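Local structure of SPD1 nuclease (Streptococcus pyogenes, 2XGR) at residues 52-56 against 200-206; 59-64 against 75-80; 85-91 against 125-129. The protein probably hydrolyses DNA as a secreted, prophage-encoded, metal-dependent endonuclease of the His-Me finger (beta-beta-alpha metal) superfamily. All blocks are in the same frame, centred on the assembly; numbering follows the deposited sequence. Where two conformers were deposited one is given.

Contact 1. Residues 52-56 against 200-206; sequences KLLPF and QYVGIDS
Phe-56 on Ile-204 and Leu-53 on Val-202 form the tightly packed part of this contact. The methyl CG2 of Ile-204 stands 3.9 Å from the centroid of the Phe-56 ring and only 6° off its normal, a CH-pi contact over the middle of one face. With chi1 at 177°, CG of Phe-56 sits beside the carbonyl carbon and the ring is carried over that methyl, the two side chains running antiparallel. Trp-178 meets the same ring edge-to-face. Two residues earlier on strand 196-204, Leu-53 crosses Val-202 at about a right angle, CD2 of Leu-53 lying 3.7 Å from CG1 of Val-202.

The loose side is the far rim of the ring, where CE2 of Phe-56 meets O of exposed Ser-206 at 4.0 Å. The Lys-52 end is polar and partly exposed. NE2 of Gln-200 donates to O of Lys-52 at 3.0 Å, close to its own amide plane but above the carbonyl plane, with an N-H...O angle of 149°. The same carbonyl accepts from His-77 NE2, while the extended lysine reaches Asp-223 in a salt bridge. Two donors on one carbonyl and apolar packing imply that this irregular segment is fixed to the sheet mainly through side chains.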
# COMPACT_ATOMS: atom_id res chain seq x y z
N LYS A 52 12.95 -2.49 8.50
CA LYS A 52 11.62 -2.61 7.92
C LYS A 52 11.55 -2.74 6.41
O LYS A 52 10.45 -3.04 5.91
CB LYS A 52 10.78 -1.40 8.29
CG LYS A 52 10.53 -1.30 9.82
CD LYS A 52 9.61 -0.11 10.06
CE LYS A 52 9.38 0.13 11.59
NZ LYS A 52 8.46 1.30 11.84
N LEU A 53 12.68 -2.57 5.73
CA LEU A 53 12.67 -2.32 4.27
C LEU A 53 13.24 -3.54 3.54
O LEU A 53 13.85 -4.46 4.19
CB LEU A 53 13.54 -1.09 3.96
CG LEU A 53 13.30 0.13 4.90
CD1 LEU A 53 14.15 1.29 4.44
CD2 LEU A 53 11.80 0.48 4.75
N LEU A 54 13.05 -3.56 2.23
CA LEU A 54 13.77 -4.55 1.37
C LEU A 54 15.24 -4.08 1.24
O LEU A 54 15.52 -2.85 1.32
CB LEU A 54 13.10 -4.61 -0.00
CG LEU A 54 11.75 -5.31 0.05
CD1 LEU A 54 11.11 -5.19 -1.33
CD2 LEU A 54 11.94 -6.78 0.44
N PRO A 55 16.19 -5.03 1.08
CA PRO A 55 17.59 -4.60 0.83
C PRO A 55 17.66 -3.72 -0.43
O PRO A 55 16.91 -3.91 -1.38
CB PRO A 55 18.33 -5.94 0.60
CG PRO A 55 17.60 -6.93 1.48
CD PRO A 55 16.08 -6.51 1.15
N PHE A 56 18.49 -2.70 -0.42
CA PHE A 56 18.56 -1.81 -1.57
C PHE A 56 19.63 -2.40 -2.51
O PHE A 56 20.83 -2.28 -2.24
CB PHE A 56 19.00 -0.45 -1.15
CG PHE A 56 19.16 0.51 -2.28
CD1 PHE A 56 18.12 0.71 -3.18
CD2 PHE A 56 20.32 1.22 -2.44
CE1 PHE A 56 18.25 1.52 -4.28
CE2 PHE A 56 20.42 2.12 -3.51
CZ PHE A 56 19.36 2.27 -4.43
N GLN A 200 3.23 1.10 4.55
CA GLN A 200 4.54 1.55 5.08
C GLN A 200 5.40 2.01 3.90
O GLN A 200 5.57 1.26 2.93
CB GLN A 200 5.28 0.36 5.75
CG GLN A 200 6.63 0.76 6.31
CD GLN A 200 7.39 -0.46 6.69
OE1 GLN A 200 7.12 -1.05 7.74
NE2 GLN A 200 8.24 -0.96 5.76
N TYR A 201 5.87 3.25 3.92
CA TYR A 201 6.59 3.71 2.75
C TYR A 201 7.73 4.66 3.10
O TYR A 201 7.67 5.41 4.10
CB TYR A 201 5.64 4.40 1.70
CG TYR A 201 4.70 5.41 2.31
CD1 TYR A 201 5.08 6.74 2.51
CD2 TYR A 201 3.40 5.02 2.70
CE1 TYR A 201 4.15 7.70 3.02
CE2 TYR A 201 2.49 6.01 3.24
CZ TYR A 201 2.89 7.33 3.34
OH TYR A 201 1.97 8.23 3.87
N VAL A 202 8.76 4.60 2.27
CA VAL A 202 9.89 5.54 2.41
C VAL A 202 10.55 5.58 1.04
O VAL A 202 10.40 4.60 0.26
CB VAL A 202 10.85 5.10 3.47
CG1 VAL A 202 11.55 3.76 3.04
CG2 VAL A 202 11.97 6.21 3.80
N GLY A 203 11.25 6.68 0.73
CA GLY A 203 11.96 6.76 -0.57
C GLY A 203 13.44 6.42 -0.33
O GLY A 203 13.93 6.42 0.83
N ILE A 204 14.13 6.01 -1.40
CA ILE A 204 15.58 5.76 -1.30
C ILE A 204 16.26 6.46 -2.49
O ILE A 204 15.81 6.34 -3.63
CB ILE A 204 15.88 4.26 -1.37
CG1 ILE A 204 15.14 3.51 -0.25
CG2 ILE A 204 17.44 4.01 -1.07
CD1 ILE A 204 15.34 1.94 -0.30
N ASP A 205 17.26 7.28 -2.20
CA ASP A 205 17.92 7.99 -3.32
C ASP A 205 19.05 7.11 -3.91
O ASP A 205 19.27 5.96 -3.47
CB ASP A 205 18.36 9.41 -2.88
CG ASP A 205 19.60 9.40 -1.98
OD1 ASP A 205 20.24 8.34 -1.77
OD2 ASP A 205 19.84 10.47 -1.38
N SER A 206 19.73 7.61 -4.94
CA SER A 206 20.76 6.83 -5.65
C SER A 206 21.82 6.33 -4.69
O SER A 206 22.42 5.26 -4.93
CB SER A 206 21.47 7.74 -6.68
OG SER A 206 20.51 8.51 -7.35

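Contact 2. Residues 59-64 against 75-80; sequences NYQLQL and FSHIQL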
# COMPACT_ATOMS: atom_id res chain seq x y z
N ASN A 59 17.73 -2.82 -7.93
CA ASN A 59 16.91 -3.57 -8.89
C ASN A 59 15.49 -3.58 -8.34
O ASN A 59 15.33 -3.61 -7.11
CB ASN A 59 17.40 -5.04 -9.02
CG ASN A 59 18.78 -5.13 -9.66
OD1 ASN A 59 19.68 -5.71 -9.09
ND2 ASN A 59 18.93 -4.58 -10.81
N TYR A 60 14.51 -3.60 -9.23
CA TYR A 60 13.11 -3.81 -8.83
C TYR A 60 13.03 -5.14 -8.06
O TYR A 60 13.58 -6.16 -8.53
CB TYR A 60 12.28 -3.93 -10.12
CG TYR A 60 10.84 -4.36 -9.91
CD1 TYR A 60 9.86 -3.39 -9.69
CD2 TYR A 60 10.51 -5.71 -9.77
CE1 TYR A 60 8.55 -3.73 -9.57
CE2 TYR A 60 9.15 -6.08 -9.59
CZ TYR A 60 8.21 -5.09 -9.48
OH TYR A 60 6.88 -5.46 -9.33
N GLN A 61 12.23 -5.15 -6.98
CA GLN A 61 11.96 -6.38 -6.23
C GLN A 61 10.52 -6.37 -5.77
O GLN A 61 10.01 -5.30 -5.31
CB GLN A 61 12.76 -6.39 -4.91
CG GLN A 61 14.24 -6.26 -5.00
CD GLN A 61 14.85 -5.85 -3.67
OE1 GLN A 61 14.79 -6.60 -2.69
NE2 GLN A 61 15.51 -4.72 -3.65
N LEU A 62 9.88 -7.54 -5.77
CA LEU A 62 8.58 -7.69 -5.17
C LEU A 62 8.66 -8.95 -4.33
O LEU A 62 9.03 -9.99 -4.81
CB LEU A 62 7.53 -7.83 -6.26
CG LEU A 62 6.10 -8.19 -5.81
CD1 LEU A 62 5.52 -6.99 -5.03
CD2 LEU A 62 5.25 -8.52 -7.05
N GLN A 63 8.39 -8.80 -3.04
CA GLN A 63 8.41 -9.94 -2.13
C GLN A 63 7.01 -10.15 -1.56
O GLN A 63 6.44 -9.21 -1.01
CB GLN A 63 9.49 -9.65 -1.07
CG GLN A 63 9.87 -10.93 -0.29
CD GLN A 63 11.33 -10.96 0.21
OE1 GLN A 63 11.61 -11.73 1.14
NE2 GLN A 63 12.24 -10.14 -0.36
N LEU A 64 6.46 -11.37 -1.63
CA LEU A 64 5.12 -11.61 -1.16
C LEU A 64 5.20 -12.53 0.04
O LEU A 64 5.79 -13.59 -0.06
CB LEU A 64 4.31 -12.30 -2.25
CG LEU A 64 4.10 -11.47 -3.55
CD1 LEU A 64 3.32 -12.29 -4.63
CD2 LEU A 64 3.42 -10.16 -3.19
N PHE A 75 1.71 -10.41 3.64
CA PHE A 75 2.18 -9.02 3.31
C PHE A 75 2.52 -8.96 1.84
O PHE A 75 2.83 -9.99 1.25
CB PHE A 75 3.44 -8.59 4.12
CG PHE A 75 4.69 -9.41 3.82
CD1 PHE A 75 5.62 -9.02 2.81
CD2 PHE A 75 5.00 -10.53 4.62
CE1 PHE A 75 6.78 -9.83 2.54
CE2 PHE A 75 6.17 -11.25 4.41
CZ PHE A 75 7.05 -10.92 3.37
N SER A 76 2.69 -7.75 1.31
CA SER A 76 3.26 -7.63 -0.03
C SER A 76 4.22 -6.39 0.03
O SER A 76 3.89 -5.36 0.64
CB SER A 76 2.11 -7.32 -0.99
OG SER A 76 2.66 -7.14 -2.29
N HIS A 77 5.45 -6.54 -0.47
CA HIS A 77 6.53 -5.57 -0.22
C HIS A 77 7.25 -5.32 -1.54
O HIS A 77 7.72 -6.27 -2.20
CB HIS A 77 7.50 -6.13 0.80
CG HIS A 77 8.31 -5.09 1.54
ND1 HIS A 77 8.62 -3.83 1.08
CD2 HIS A 77 9.00 -5.23 2.72
CE1 HIS A 77 9.37 -3.19 2.00
NE2 HIS A 77 9.64 -4.05 2.97
N ILE A 78 7.24 -4.06 -2.00
CA ILE A 78 7.88 -3.76 -3.29
C ILE A 78 8.97 -2.72 -3.11
O ILE A 78 8.92 -1.86 -2.20
CB ILE A 78 6.78 -3.32 -4.30
CG1 ILE A 78 7.28 -3.34 -5.77
CG2 ILE A 78 6.16 -1.92 -3.93
CD1 ILE A 78 6.07 -3.21 -6.79
N GLN A 79 9.95 -2.75 -4.01
CA GLN A 79 10.90 -1.63 -4.05
C GLN A 79 11.10 -1.34 -5.54
O GLN A 79 11.45 -2.26 -6.32
CB GLN A 79 12.18 -2.02 -3.28
CG GLN A 79 13.08 -0.78 -3.09
CD GLN A 79 14.31 -1.09 -2.31
OE1 GLN A 79 15.41 -1.11 -2.89
NE2 GLN A 79 14.15 -1.37 -1.00
N LEU A 80 10.70 -0.14 -5.98
CA LEU A 80 10.64 0.10 -7.45
C LEU A 80 10.95 1.54 -7.78
O LEU A 80 10.86 2.44 -6.89
CB LEU A 80 9.24 -0.33 -8.03
CG LEU A 80 8.10 0.71 -7.85
CD1 LEU A 80 6.93 0.46 -8.83
CD2 LEU A 80 7.57 0.72 -6.30
O HOH W 1 16.56 -2.04 -4.93
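Gln-61 and Gln-79 exchange backbone hydrogen bonds, N of Gln-61 to O of Gln-79 at 3.1 Å and N of Gln-79 to O of Gln-61 at 2.9 Å. Gln-63 and His-77 repeat the pattern, the bond from N of Gln-63 to O of His-77 being the straighter, 2.7 Å at an N-H...O angle of 175°. Between these hydrogen-bonded pairs lies the non-hydrogen-bonded pair Leu-62 and Ile-78. The axes, 4.7 Å apart at 174°, are those of antiparallel strands; being consecutive in the chain, 61-64 and 76-80 form a beta hairpin, and strand 178-186 pairs with the other edge of 76-80.

Apolar contacts gather on the face bearing Leu-62 and Ile-78. At its end Tyr-60, with CG anti to the backbone N (chi1 171°), lays its ring beside Leu-80, CD1 of Tyr-60 being 3.5 Å from CB of Leu-80, and obliquely across Ile-78 CD1. On the other face Gln-61 and Gln-79 run side by side; water 1 donates to O of Asn-59 and accepts weakly from NE2 of Gln-61, its very short link to OE1 of Gln-79 being doubtful. NE2 of Gln-79 turns to Asp-180 and Leu-54 O, that of Gln-61 to Pro-55 O.

Contact 3. Residues 85-91 against 125-129; sequences ETKDVRT and YQFCG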
# COMPACT_ATOMS: atom_id res chain seq x y z
N GLU A 85 6.82 0.42 -13.30
CA GLU A 85 5.42 0.29 -13.08
C GLU A 85 4.75 -0.42 -14.25
O GLU A 85 5.26 -0.39 -15.30
CB GLU A 85 4.73 1.66 -12.92
CG GLU A 85 5.00 2.36 -11.63
CD GLU A 85 4.16 3.62 -11.39
OE1 GLU A 85 3.39 3.97 -12.23
OE2 GLU A 85 4.36 4.29 -10.40
N THR A 86 3.60 -1.01 -13.98
CA THR A 86 2.75 -1.59 -15.00
C THR A 86 1.55 -0.67 -15.30
O THR A 86 0.58 -0.64 -14.57
CB THR A 86 2.30 -2.98 -14.50
OG1 THR A 86 3.49 -3.81 -14.28
CG2 THR A 86 1.43 -3.63 -15.53
N LYS A 87 1.71 0.28 -16.22
CA LYS A 87 0.72 1.33 -16.39
C LYS A 87 -0.17 0.84 -17.52
O LYS A 87 0.28 0.81 -18.69
CB LYS A 87 1.36 2.67 -16.78
CG LYS A 87 2.59 3.00 -15.94
CD LYS A 87 3.39 4.22 -16.46
CE LYS A 87 4.31 4.80 -15.37
NZ LYS A 87 5.19 5.80 -16.07
N ASP A 88 -1.20 0.10 -17.12
CA ASP A 88 -2.12 -0.48 -18.13
C ASP A 88 -3.34 0.45 -18.17
O ASP A 88 -3.97 0.75 -17.14
CB ASP A 88 -2.55 -1.90 -17.65
CG ASP A 88 -1.50 -2.96 -17.98
OD1 ASP A 88 -0.59 -2.65 -18.73
OD2 ASP A 88 -1.59 -4.11 -17.52
N VAL A 89 -3.74 0.82 -19.37
CA VAL A 89 -4.94 1.70 -19.54
C VAL A 89 -6.21 0.99 -19.13
O VAL A 89 -7.13 1.64 -18.57
CB VAL A 89 -5.02 2.15 -21.03
CG1 VAL A 89 -6.32 2.93 -21.31
CG2 VAL A 89 -3.82 3.13 -21.32
N ARG A 90 -6.25 -0.34 -19.34
CA ARG A 90 -7.39 -1.09 -18.86
C ARG A 90 -6.92 -2.31 -18.13
O ARG A 90 -5.83 -2.77 -18.41
CB ARG A 90 -8.30 -1.51 -20.04
CG ARG A 90 -7.59 -2.30 -21.13
CD ARG A 90 -8.63 -2.77 -22.24
NE ARG A 90 -9.31 -1.65 -22.86
CZ ARG A 90 -10.60 -1.61 -23.13
NH1 ARG A 90 -11.11 -0.52 -23.68
NH2 ARG A 90 -11.37 -2.66 -22.78
N THR A 91 -7.73 -2.86 -17.22
CA THR A 91 -7.23 -4.06 -16.51
C THR A 91 -8.23 -5.20 -16.66
O THR A 91 -9.28 -5.02 -17.25
CB THR A 91 -6.99 -3.77 -15.02
OG1 THR A 91 -8.16 -3.11 -14.53
CG2 THR A 91 -5.79 -2.83 -14.88
N TYR A 125 -2.11 -2.43 -8.24
CA TYR A 125 -1.70 -3.03 -9.51
C TYR A 125 -0.61 -2.28 -10.27
O TYR A 125 0.32 -2.91 -10.78
CB TYR A 125 -2.97 -3.11 -10.43
CG TYR A 125 -2.65 -3.76 -11.73
CD1 TYR A 125 -2.41 -5.13 -11.82
CD2 TYR A 125 -2.46 -2.99 -12.85
CE1 TYR A 125 -2.13 -5.75 -13.05
CE2 TYR A 125 -2.20 -3.60 -14.10
CZ TYR A 125 -1.96 -4.96 -14.16
OH TYR A 125 -1.66 -5.56 -15.38
N GLN A 126 -0.72 -0.95 -10.40
CA GLN A 126 0.22 -0.28 -11.31
C GLN A 126 1.62 -0.25 -10.71
O GLN A 126 2.60 0.02 -11.40
CB GLN A 126 -0.24 1.14 -11.64
CG GLN A 126 -1.52 1.19 -12.45
CD GLN A 126 -1.68 2.49 -13.20
OE1 GLN A 126 -2.28 2.53 -14.31
NE2 GLN A 126 -1.23 3.55 -12.62
N PHE A 127 1.76 -0.64 -9.44
CA PHE A 127 3.10 -0.78 -8.90
C PHE A 127 3.62 -2.15 -9.21
O PHE A 127 4.75 -2.30 -9.63
CB PHE A 127 3.16 -0.56 -7.37
CG PHE A 127 2.85 0.86 -6.95
CD1 PHE A 127 3.14 1.97 -7.81
CD2 PHE A 127 2.36 1.13 -5.70
CE1 PHE A 127 2.91 3.32 -7.40
CE2 PHE A 127 2.08 2.47 -5.29
CZ PHE A 127 2.38 3.56 -6.12
N CYS A 128 2.80 -3.16 -8.94
CA CYS A 128 3.33 -4.55 -9.01
C CYS A 128 2.93 -5.36 -10.25
O CYS A 128 3.45 -6.49 -10.46
CB CYS A 128 2.94 -5.35 -7.74
SG CYS A 128 1.14 -5.71 -7.56
N GLY A 129 1.90 -4.93 -10.96
CA GLY A 129 1.49 -5.68 -12.14
C GLY A 129 0.91 -7.07 -11.94
O GLY A 129 0.75 -7.83 -12.92
O HOH W 2 5.21 -3.41 -12.23
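Tyr-125 and Asp-88 make the short side-chain bond of this contact: OH of Tyr-125 donates to OD2 of Asp-88 at 2.6 Å. The oxygen is met on its anti side, 29° out of the carboxylate plane, and the carboxylate and ring planes are 44° apart, with Asp-88 lying at the ring edge. Two methyls add oblique contacts to the ring, CG2 of Thr-86 at 3.6 Å from OH of Tyr-125 and CG2 of Thr-91 at 3.8 Å from CE2 of Tyr-125. CA of Gly-129 sits over one face, offset toward the rim.

The backbone places these groups. N of Thr-86 donates to O of Gln-126 at 3.0 Å, tilted from the carbonyl plane, and CA of Gln-126 returns a CA-H...O contact to O of Thr-86. With OG1 anti to its own carbonyl carbon (chi1 -60°), Thr-86 sets its methyl against the tyrosine hydroxyl and gives its own hydroxyl to water 2, a donation of 2.7 Å from OG1 of Thr-86; the water passes a hydrogen bond to O of Phe-127. Positive phi at Gly-129 marks where the chain leaves helix 125-128. An inverse gamma turn centred on Lys-87 bends the chain between Thr-86 and Asp-88.

Farther out, Glu-85 lies beside Phe-127, and OE2 of Glu-85 reaches the ring edge 3.5 Å from CE1 of Phe-127. Helix 160-173 packs behind them through Leu-167 and Leu-171, and brings Asp-168 OD1 close to that same OE2. The nearness of Asp-168 could raise the proton affinity of one of the two carboxylates, an effect the ring edge would if anything ease slightly, whereas the phenol's donation should favour a charged carboxylate at Asp-88.

How the contacts relate
The three contacts follow a path from the eight-stranded antiparallel sheet to the short helix 125-128. Contacts 1 and 2 have centres 10 Å apart and touch directly: CD1 of Phe-56 packs 3.3 Å from OE1 of Gln-79, and both contacts reach the same sheet. Contact 2 meets contact 3, 15 Å away between centres, where CD1 of Ile-78 packs 3.3 Å from O of Phe-127. Contacts 1 and 3, with centres about 21 Å apart, do not touch, their nearest atoms being about 8 Å apart. Along the chain, contacts 2 and 3 follow one another, both within the span bridged by contact 1. The hairpin of contact 2 thus carries the 52-56 loop on one side and helix 125-128 on the other.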